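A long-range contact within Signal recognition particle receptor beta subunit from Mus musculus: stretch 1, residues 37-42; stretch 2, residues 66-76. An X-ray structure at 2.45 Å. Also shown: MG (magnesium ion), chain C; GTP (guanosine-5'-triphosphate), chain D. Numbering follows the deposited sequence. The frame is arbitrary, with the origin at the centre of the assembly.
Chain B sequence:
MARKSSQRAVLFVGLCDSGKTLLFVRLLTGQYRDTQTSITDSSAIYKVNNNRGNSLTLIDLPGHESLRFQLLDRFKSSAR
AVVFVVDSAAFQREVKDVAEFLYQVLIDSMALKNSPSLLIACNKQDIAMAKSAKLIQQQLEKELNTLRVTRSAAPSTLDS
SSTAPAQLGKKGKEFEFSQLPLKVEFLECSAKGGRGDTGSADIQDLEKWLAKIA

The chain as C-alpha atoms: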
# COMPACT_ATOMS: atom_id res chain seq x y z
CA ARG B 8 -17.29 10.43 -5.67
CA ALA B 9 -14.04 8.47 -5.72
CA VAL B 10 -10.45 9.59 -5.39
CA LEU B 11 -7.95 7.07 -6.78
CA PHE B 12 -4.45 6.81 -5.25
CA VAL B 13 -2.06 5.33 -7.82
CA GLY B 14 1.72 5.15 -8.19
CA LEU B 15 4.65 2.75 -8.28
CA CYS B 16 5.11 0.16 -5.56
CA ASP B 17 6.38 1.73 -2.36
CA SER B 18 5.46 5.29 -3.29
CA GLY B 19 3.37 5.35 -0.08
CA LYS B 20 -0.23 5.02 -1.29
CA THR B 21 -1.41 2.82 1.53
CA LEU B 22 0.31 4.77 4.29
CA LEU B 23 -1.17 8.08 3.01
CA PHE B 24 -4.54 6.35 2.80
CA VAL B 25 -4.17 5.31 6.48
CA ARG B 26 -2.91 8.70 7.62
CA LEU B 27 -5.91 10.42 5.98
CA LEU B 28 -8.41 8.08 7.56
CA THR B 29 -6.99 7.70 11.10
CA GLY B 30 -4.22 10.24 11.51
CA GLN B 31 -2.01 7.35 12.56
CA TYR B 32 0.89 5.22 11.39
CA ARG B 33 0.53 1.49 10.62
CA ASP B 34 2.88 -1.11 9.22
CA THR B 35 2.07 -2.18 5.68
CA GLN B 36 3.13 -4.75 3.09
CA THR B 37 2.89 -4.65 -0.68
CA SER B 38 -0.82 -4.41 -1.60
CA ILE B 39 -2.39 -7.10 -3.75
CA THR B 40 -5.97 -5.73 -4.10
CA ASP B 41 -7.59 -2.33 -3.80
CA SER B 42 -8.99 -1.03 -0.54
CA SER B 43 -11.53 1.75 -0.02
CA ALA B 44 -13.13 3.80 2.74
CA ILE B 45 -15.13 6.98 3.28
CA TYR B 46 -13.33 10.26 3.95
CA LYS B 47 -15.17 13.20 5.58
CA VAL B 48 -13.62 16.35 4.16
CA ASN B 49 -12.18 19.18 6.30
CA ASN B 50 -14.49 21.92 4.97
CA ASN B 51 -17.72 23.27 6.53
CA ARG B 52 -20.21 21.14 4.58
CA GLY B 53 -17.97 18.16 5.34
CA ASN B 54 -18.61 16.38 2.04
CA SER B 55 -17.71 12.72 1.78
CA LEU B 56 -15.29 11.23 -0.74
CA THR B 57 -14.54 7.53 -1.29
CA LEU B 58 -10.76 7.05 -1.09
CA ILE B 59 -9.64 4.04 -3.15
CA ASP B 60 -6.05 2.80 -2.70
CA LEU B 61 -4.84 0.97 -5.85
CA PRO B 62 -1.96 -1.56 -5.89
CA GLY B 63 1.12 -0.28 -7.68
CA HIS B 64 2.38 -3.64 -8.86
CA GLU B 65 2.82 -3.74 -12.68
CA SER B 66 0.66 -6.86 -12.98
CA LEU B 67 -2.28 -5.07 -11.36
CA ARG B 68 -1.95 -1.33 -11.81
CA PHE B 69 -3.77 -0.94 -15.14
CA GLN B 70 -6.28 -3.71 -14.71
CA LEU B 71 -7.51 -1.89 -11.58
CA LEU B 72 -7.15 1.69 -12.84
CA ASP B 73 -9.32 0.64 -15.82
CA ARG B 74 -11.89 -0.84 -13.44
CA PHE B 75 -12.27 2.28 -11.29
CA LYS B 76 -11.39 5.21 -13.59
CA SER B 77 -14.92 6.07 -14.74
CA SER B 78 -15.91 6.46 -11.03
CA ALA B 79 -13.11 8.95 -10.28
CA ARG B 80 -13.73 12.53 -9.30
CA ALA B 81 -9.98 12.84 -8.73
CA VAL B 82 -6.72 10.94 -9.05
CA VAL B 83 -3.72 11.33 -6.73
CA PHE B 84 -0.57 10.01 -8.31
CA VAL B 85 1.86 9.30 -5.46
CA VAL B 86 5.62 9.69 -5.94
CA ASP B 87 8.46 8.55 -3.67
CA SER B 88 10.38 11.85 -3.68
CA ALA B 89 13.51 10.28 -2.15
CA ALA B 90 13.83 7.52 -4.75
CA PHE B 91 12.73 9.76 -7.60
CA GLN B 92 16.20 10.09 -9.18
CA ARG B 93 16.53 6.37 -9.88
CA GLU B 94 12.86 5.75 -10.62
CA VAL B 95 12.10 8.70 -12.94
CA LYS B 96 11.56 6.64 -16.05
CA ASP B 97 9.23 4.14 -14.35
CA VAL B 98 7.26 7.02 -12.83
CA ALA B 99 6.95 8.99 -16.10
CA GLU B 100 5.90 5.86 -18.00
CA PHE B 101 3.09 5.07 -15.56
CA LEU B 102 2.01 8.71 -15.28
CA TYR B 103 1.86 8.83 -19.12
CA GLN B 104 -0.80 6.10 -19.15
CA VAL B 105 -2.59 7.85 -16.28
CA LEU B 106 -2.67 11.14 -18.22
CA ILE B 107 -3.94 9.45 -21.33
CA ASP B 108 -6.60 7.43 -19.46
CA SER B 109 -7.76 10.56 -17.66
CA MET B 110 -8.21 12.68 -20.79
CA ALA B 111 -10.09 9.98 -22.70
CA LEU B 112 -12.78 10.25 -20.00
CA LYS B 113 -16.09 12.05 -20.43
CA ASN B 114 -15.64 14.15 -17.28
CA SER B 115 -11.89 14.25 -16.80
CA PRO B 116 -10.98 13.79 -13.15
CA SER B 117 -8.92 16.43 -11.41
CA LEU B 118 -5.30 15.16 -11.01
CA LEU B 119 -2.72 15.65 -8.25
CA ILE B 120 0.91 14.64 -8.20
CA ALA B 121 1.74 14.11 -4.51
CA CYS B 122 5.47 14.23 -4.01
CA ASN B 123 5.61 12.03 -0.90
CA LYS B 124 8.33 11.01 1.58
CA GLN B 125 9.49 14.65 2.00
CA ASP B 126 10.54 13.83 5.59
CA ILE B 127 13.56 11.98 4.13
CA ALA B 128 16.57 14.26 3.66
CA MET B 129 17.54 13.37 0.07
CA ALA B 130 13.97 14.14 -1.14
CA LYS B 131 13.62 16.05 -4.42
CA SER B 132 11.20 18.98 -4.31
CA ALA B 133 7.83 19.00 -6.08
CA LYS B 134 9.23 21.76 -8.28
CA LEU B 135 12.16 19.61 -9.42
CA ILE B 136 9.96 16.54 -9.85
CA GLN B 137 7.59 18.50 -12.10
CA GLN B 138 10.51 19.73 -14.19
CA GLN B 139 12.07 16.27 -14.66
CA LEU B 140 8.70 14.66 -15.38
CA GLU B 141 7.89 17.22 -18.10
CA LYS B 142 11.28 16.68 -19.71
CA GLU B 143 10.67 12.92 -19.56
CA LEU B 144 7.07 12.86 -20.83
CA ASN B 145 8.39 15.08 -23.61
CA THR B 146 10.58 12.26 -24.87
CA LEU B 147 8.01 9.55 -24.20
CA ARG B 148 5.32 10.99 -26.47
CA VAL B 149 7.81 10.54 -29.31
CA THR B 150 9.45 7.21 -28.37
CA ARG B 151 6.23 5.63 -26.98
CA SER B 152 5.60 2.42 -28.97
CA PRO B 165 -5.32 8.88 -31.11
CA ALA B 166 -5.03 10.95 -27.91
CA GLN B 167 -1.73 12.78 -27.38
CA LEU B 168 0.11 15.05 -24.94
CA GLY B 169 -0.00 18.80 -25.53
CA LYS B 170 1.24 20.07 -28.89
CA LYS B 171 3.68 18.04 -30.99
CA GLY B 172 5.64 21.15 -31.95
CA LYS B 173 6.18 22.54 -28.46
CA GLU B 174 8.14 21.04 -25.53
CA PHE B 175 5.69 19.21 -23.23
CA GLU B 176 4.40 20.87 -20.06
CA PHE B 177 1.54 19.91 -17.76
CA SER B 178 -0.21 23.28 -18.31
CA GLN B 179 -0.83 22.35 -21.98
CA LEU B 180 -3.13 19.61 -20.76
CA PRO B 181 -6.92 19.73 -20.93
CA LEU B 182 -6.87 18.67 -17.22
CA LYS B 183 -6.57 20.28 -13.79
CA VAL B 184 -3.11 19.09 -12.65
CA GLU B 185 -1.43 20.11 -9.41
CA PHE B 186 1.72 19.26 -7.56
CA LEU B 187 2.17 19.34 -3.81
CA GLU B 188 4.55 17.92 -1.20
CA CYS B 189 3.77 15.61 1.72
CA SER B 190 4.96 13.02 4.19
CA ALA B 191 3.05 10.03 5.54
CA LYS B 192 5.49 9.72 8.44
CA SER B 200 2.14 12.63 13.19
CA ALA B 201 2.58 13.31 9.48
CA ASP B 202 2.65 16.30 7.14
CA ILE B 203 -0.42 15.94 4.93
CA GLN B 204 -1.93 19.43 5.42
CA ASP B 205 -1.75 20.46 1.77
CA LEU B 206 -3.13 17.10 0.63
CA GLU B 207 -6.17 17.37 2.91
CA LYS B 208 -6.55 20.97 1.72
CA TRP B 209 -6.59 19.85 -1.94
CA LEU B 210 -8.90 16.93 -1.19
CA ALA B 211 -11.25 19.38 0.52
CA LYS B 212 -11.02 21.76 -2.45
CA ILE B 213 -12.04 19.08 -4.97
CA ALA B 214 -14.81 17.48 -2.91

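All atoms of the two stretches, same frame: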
# COMPACT_ATOMS: atom_id res chain seq x y z
N THR B 37 3.33 -4.87 0.68
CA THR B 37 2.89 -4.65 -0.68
C THR B 37 1.42 -5.08 -0.83
O THR B 37 1.04 -6.20 -0.45
CB THR B 37 3.76 -5.46 -1.65
OG1 THR B 37 5.11 -5.02 -1.50
CG2 THR B 37 3.34 -5.26 -3.10
N SER B 38 0.61 -4.18 -1.39
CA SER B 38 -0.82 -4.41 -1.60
C SER B 38 -1.11 -5.31 -2.78
O SER B 38 -0.50 -5.14 -3.84
CB SER B 38 -1.53 -3.07 -1.83
OG SER B 38 -1.48 -2.27 -0.67
N ILE B 39 -2.05 -6.24 -2.63
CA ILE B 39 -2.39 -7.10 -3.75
C ILE B 39 -3.81 -6.90 -4.31
O ILE B 39 -4.15 -7.46 -5.35
CB ILE B 39 -2.10 -8.61 -3.43
CG1 ILE B 39 -3.12 -9.17 -2.47
CG2 ILE B 39 -0.73 -8.75 -2.78
CD1 ILE B 39 -2.78 -10.60 -2.09
N THR B 40 -4.63 -6.12 -3.61
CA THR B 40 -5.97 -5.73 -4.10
C THR B 40 -6.18 -4.29 -3.66
O THR B 40 -5.40 -3.73 -2.88
CB THR B 40 -7.20 -6.51 -3.52
OG1 THR B 40 -7.16 -6.51 -2.09
CG2 THR B 40 -7.26 -7.91 -4.06
N ASP B 41 -7.24 -3.70 -4.16
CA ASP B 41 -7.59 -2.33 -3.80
C ASP B 41 -8.28 -2.34 -2.45
O ASP B 41 -8.79 -3.36 -2.01
CB ASP B 41 -8.57 -1.80 -4.82
CG ASP B 41 -9.77 -2.72 -4.97
OD1 ASP B 41 -9.65 -3.78 -5.63
OD2 ASP B 41 -10.84 -2.41 -4.41
N SER B 42 -8.28 -1.19 -1.79
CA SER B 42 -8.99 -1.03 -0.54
C SER B 42 -9.66 0.36 -0.61
O SER B 42 -9.18 1.29 -1.27
CB SER B 42 -8.06 -1.20 0.69
OG SER B 42 -6.84 -0.49 0.61
N SER B 66 1.65 -5.87 -12.58
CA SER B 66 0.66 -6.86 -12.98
C SER B 66 -0.75 -6.50 -12.59
O SER B 66 -1.68 -7.18 -13.00
CB SER B 66 0.98 -8.24 -12.38
OG SER B 66 0.55 -8.32 -11.02
N LEU B 67 -0.93 -5.45 -11.80
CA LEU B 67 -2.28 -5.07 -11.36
C LEU B 67 -2.65 -3.61 -11.55
O LEU B 67 -3.82 -3.27 -11.50
CB LEU B 67 -2.43 -5.33 -9.86
CG LEU B 67 -2.25 -6.69 -9.22
CD1 LEU B 67 -2.14 -6.50 -7.71
CD2 LEU B 67 -3.45 -7.57 -9.58
N ARG B 68 -1.67 -2.75 -11.74
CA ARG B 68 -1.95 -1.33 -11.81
C ARG B 68 -2.98 -0.89 -12.85
O ARG B 68 -3.91 -0.16 -12.51
CB ARG B 68 -0.65 -0.52 -11.97
CG ARG B 68 0.04 -0.72 -13.30
CD ARG B 68 1.26 0.17 -13.44
NE ARG B 68 2.22 -0.11 -12.40
CZ ARG B 68 3.53 0.03 -12.53
NH1 ARG B 68 4.03 0.45 -13.68
NH2 ARG B 68 4.33 -0.24 -11.50
N PHE B 69 -2.83 -1.35 -14.09
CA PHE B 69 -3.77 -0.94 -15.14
C PHE B 69 -5.09 -1.67 -15.10
O PHE B 69 -6.14 -1.08 -15.35
CB PHE B 69 -3.12 -1.09 -16.51
CG PHE B 69 -1.85 -0.32 -16.64
CD1 PHE B 69 -1.86 1.07 -16.53
CD2 PHE B 69 -0.64 -0.98 -16.79
CE1 PHE B 69 -0.67 1.81 -16.57
CE2 PHE B 69 0.57 -0.27 -16.83
CZ PHE B 69 0.55 1.13 -16.72
N GLN B 70 -5.05 -2.95 -14.80
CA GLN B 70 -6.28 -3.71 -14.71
C GLN B 70 -7.22 -2.99 -13.73
O GLN B 70 -8.39 -2.79 -14.03
CB GLN B 70 -5.97 -5.13 -14.21
CG GLN B 70 -7.18 -6.05 -14.18
CD GLN B 70 -7.24 -6.91 -12.93
OE1 GLN B 70 -6.26 -7.56 -12.55
NE2 GLN B 70 -8.41 -6.92 -12.27
N LEU B 71 -6.69 -2.59 -12.58
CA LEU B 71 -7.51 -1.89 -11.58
C LEU B 71 -7.78 -0.42 -11.85
O LEU B 71 -8.83 0.08 -11.43
CB LEU B 71 -6.92 -2.05 -10.18
CG LEU B 71 -7.21 -3.42 -9.56
CD1 LEU B 71 -6.28 -3.68 -8.39
CD2 LEU B 71 -8.66 -3.46 -9.14
N LEU B 72 -6.87 0.29 -12.52
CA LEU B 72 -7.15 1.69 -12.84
C LEU B 72 -8.30 1.67 -13.86
O LEU B 72 -9.22 2.49 -13.77
CB LEU B 72 -5.91 2.39 -13.43
CG LEU B 72 -6.09 3.85 -13.93
CD1 LEU B 72 -6.60 4.78 -12.84
CD2 LEU B 72 -4.76 4.36 -14.42
N ASP B 73 -8.25 0.75 -14.83
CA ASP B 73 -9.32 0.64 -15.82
C ASP B 73 -10.66 0.39 -15.13
O ASP B 73 -11.67 0.98 -15.49
CB ASP B 73 -9.11 -0.53 -16.78
CG ASP B 73 -7.96 -0.32 -17.75
OD1 ASP B 73 -7.68 0.85 -18.11
OD2 ASP B 73 -7.34 -1.34 -18.16
N ARG B 74 -10.66 -0.50 -14.14
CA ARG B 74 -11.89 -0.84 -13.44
C ARG B 74 -12.53 0.31 -12.66
O ARG B 74 -13.75 0.41 -12.61
CB ARG B 74 -11.66 -2.02 -12.49
CG ARG B 74 -12.92 -2.45 -11.76
CD ARG B 74 -12.67 -3.32 -10.55
NE ARG B 74 -12.17 -4.65 -10.91
CZ ARG B 74 -12.04 -5.65 -10.04
NH1 ARG B 74 -12.37 -5.47 -8.76
NH2 ARG B 74 -11.56 -6.82 -10.45
N PHE B 75 -11.72 1.19 -12.08
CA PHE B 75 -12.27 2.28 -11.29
C PHE B 75 -12.21 3.68 -11.90
O PHE B 75 -12.80 4.61 -11.33
CB PHE B 75 -11.56 2.35 -9.93
CG PHE B 75 -11.83 1.18 -9.03
CD1 PHE B 75 -13.09 1.01 -8.43
CD2 PHE B 75 -10.84 0.22 -8.79
CE1 PHE B 75 -13.35 -0.11 -7.61
CE2 PHE B 75 -11.10 -0.89 -7.97
CZ PHE B 75 -12.36 -1.05 -7.38
N LYS B 76 -11.52 3.86 -13.03
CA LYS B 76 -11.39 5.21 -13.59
C LYS B 76 -12.67 5.99 -13.86
O LYS B 76 -12.75 7.17 -13.51
CB LYS B 76 -10.51 5.20 -14.85
CG LYS B 76 -11.01 4.34 -15.97
CD LYS B 76 -10.06 4.40 -17.15
CE LYS B 76 -10.52 3.49 -18.28
NZ LYS B 76 -9.54 3.46 -19.41
MG MG C . -0.22 -0.39 -0.90
PG GTP D . 2.20 -0.84 -3.05
O1G GTP D . 3.23 -1.80 -3.38
O2G GTP D . 1.11 -1.42 -2.21
O3G GTP D . 1.63 -0.17 -4.32
O3B GTP D . 3.05 0.31 -2.07
PB GTP D . 2.45 1.55 -1.41
O1B GTP D . 2.58 2.73 -2.32
O2B GTP D . 1.03 1.38 -0.92
O3A GTP D . 3.50 1.73 -0.22
PA GTP D . 3.25 1.80 1.33
O1A GTP D . 2.22 2.73 1.68
O2A GTP D . 3.00 0.42 1.88
O5' GTP D . 4.66 2.41 1.74
C5' GTP D . 5.82 1.65 1.48
C4' GTP D . 6.84 1.90 2.59
O4' GTP D . 7.21 3.29 2.65
C3' GTP D . 6.33 1.57 4.00
O3' GTP D . 7.38 0.96 4.80
C2' GTP D . 5.92 2.92 4.53
O2' GTP D . 5.79 3.01 5.96
C1' GTP D . 6.95 3.87 3.92
N9 GTP D . 6.47 5.22 3.68
C8 GTP D . 5.27 5.56 3.05
N7 GTP D . 5.14 6.89 2.99
C5 GTP D . 6.30 7.43 3.59
C6 GTP D . 6.75 8.74 3.82
O6 GTP D . 6.23 9.80 3.54
N1 GTP D . 8.00 8.90 4.49
C2 GTP D . 8.77 7.83 4.90
N2 GTP D . 9.94 8.07 5.55
N3 GTP D . 8.33 6.56 4.67
C4 GTP D . 7.11 6.38 4.03
O HOH W 1 -1.37 0.31 -2.50
O HOH W 2 0.95 -0.96 0.74

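The contact between residues 37-42 and residues 66-76, which are largely helical, is small and depends on packing: 213 Å² is buried, both sides summed, and no hydrogen bond or salt bridge crosses it. The backbones stay well apart, with I39 CA 7.9 Å from L67 CA and D41 CA 7.8 Å from L71 CA, so the gap is bridged by side chains. On the helix these come from L67, L71, R74 and F75; L67, L71 and F75 follow at intervals of four and R74 lies three after L71, so the four fall along one side of the helix, and all four direct CA-to-CB toward the loop. The helical frame that sets these intervals is visible in the backbone bonds L71 N to L67 O (3.1 Å), R74 N to Q70 O (3.2 Å) and F75 N to L71 O (3.2 Å).

L67 makes the closest approach. With chi1 at -59° (m) and chi2 at 167° (t), it extends CD1 to 3.2 Å from the carbonyl oxygen I39 O, while S38 O lies 4.4 Å from the same L67 CD1. A methyl group offers no polar hydrogen, so this is close van der Waals contact with the loop backbone. The side chain of I39 takes little part: its CA-to-CB bond points away from the helix, chi1 is 73° (p), and its nearest side-chain approach is 4.8 Å. I39 thus contributes its main chain here, while its side chain remains exposed.

D41 is the loop's main side-chain contributor and loses 62 Å² to the helix, the largest area of any residue here. Its CB points toward the helix, and chi1 of 54° (p) with chi2 of -77° places the carboxylate among three helix side chains. D41 OD1 is 3.7 Å from L71 CD2, and D41 OD2 is 3.6 Å from F75 CZ. L71 repeats the m,t conformation of L67 (chi1 -78°, chi2 163°) one helical turn later, and as a buried leucine it offers a methyl, CD2, against which D41 OD1 packs without a hydrogen bond. F75, at chi1 -67° (m) and chi2 -71°, reaches D41 with the tip of its ring; the carboxylate approaches the ring obliquely.

R74 adds charge at the exposed margin. Its chi1 and chi2 are both t (-178° and -163°), and chi3 of -69° (m) turns the otherwise extended chain, leaving R74 NH1 4.5 Å from D41 OD1. That is beyond salt-bridge range, and the oxygen lies well out of the guanidinium plane, so no N-H points at it. The opposite charges can attract, but the geometry gives no directed bond.

S38 is fixed chiefly by the nucleotide site. Its chi1 of -66° (m) brings S38 OG to 2.3 Å from the magnesium ion MG, and S38 N donates a hydrogen bond to GTP O2G at 2.9 Å. A small hydroxyl side chain suits this buried position, leaving the carbonyl of S38 to graze L67.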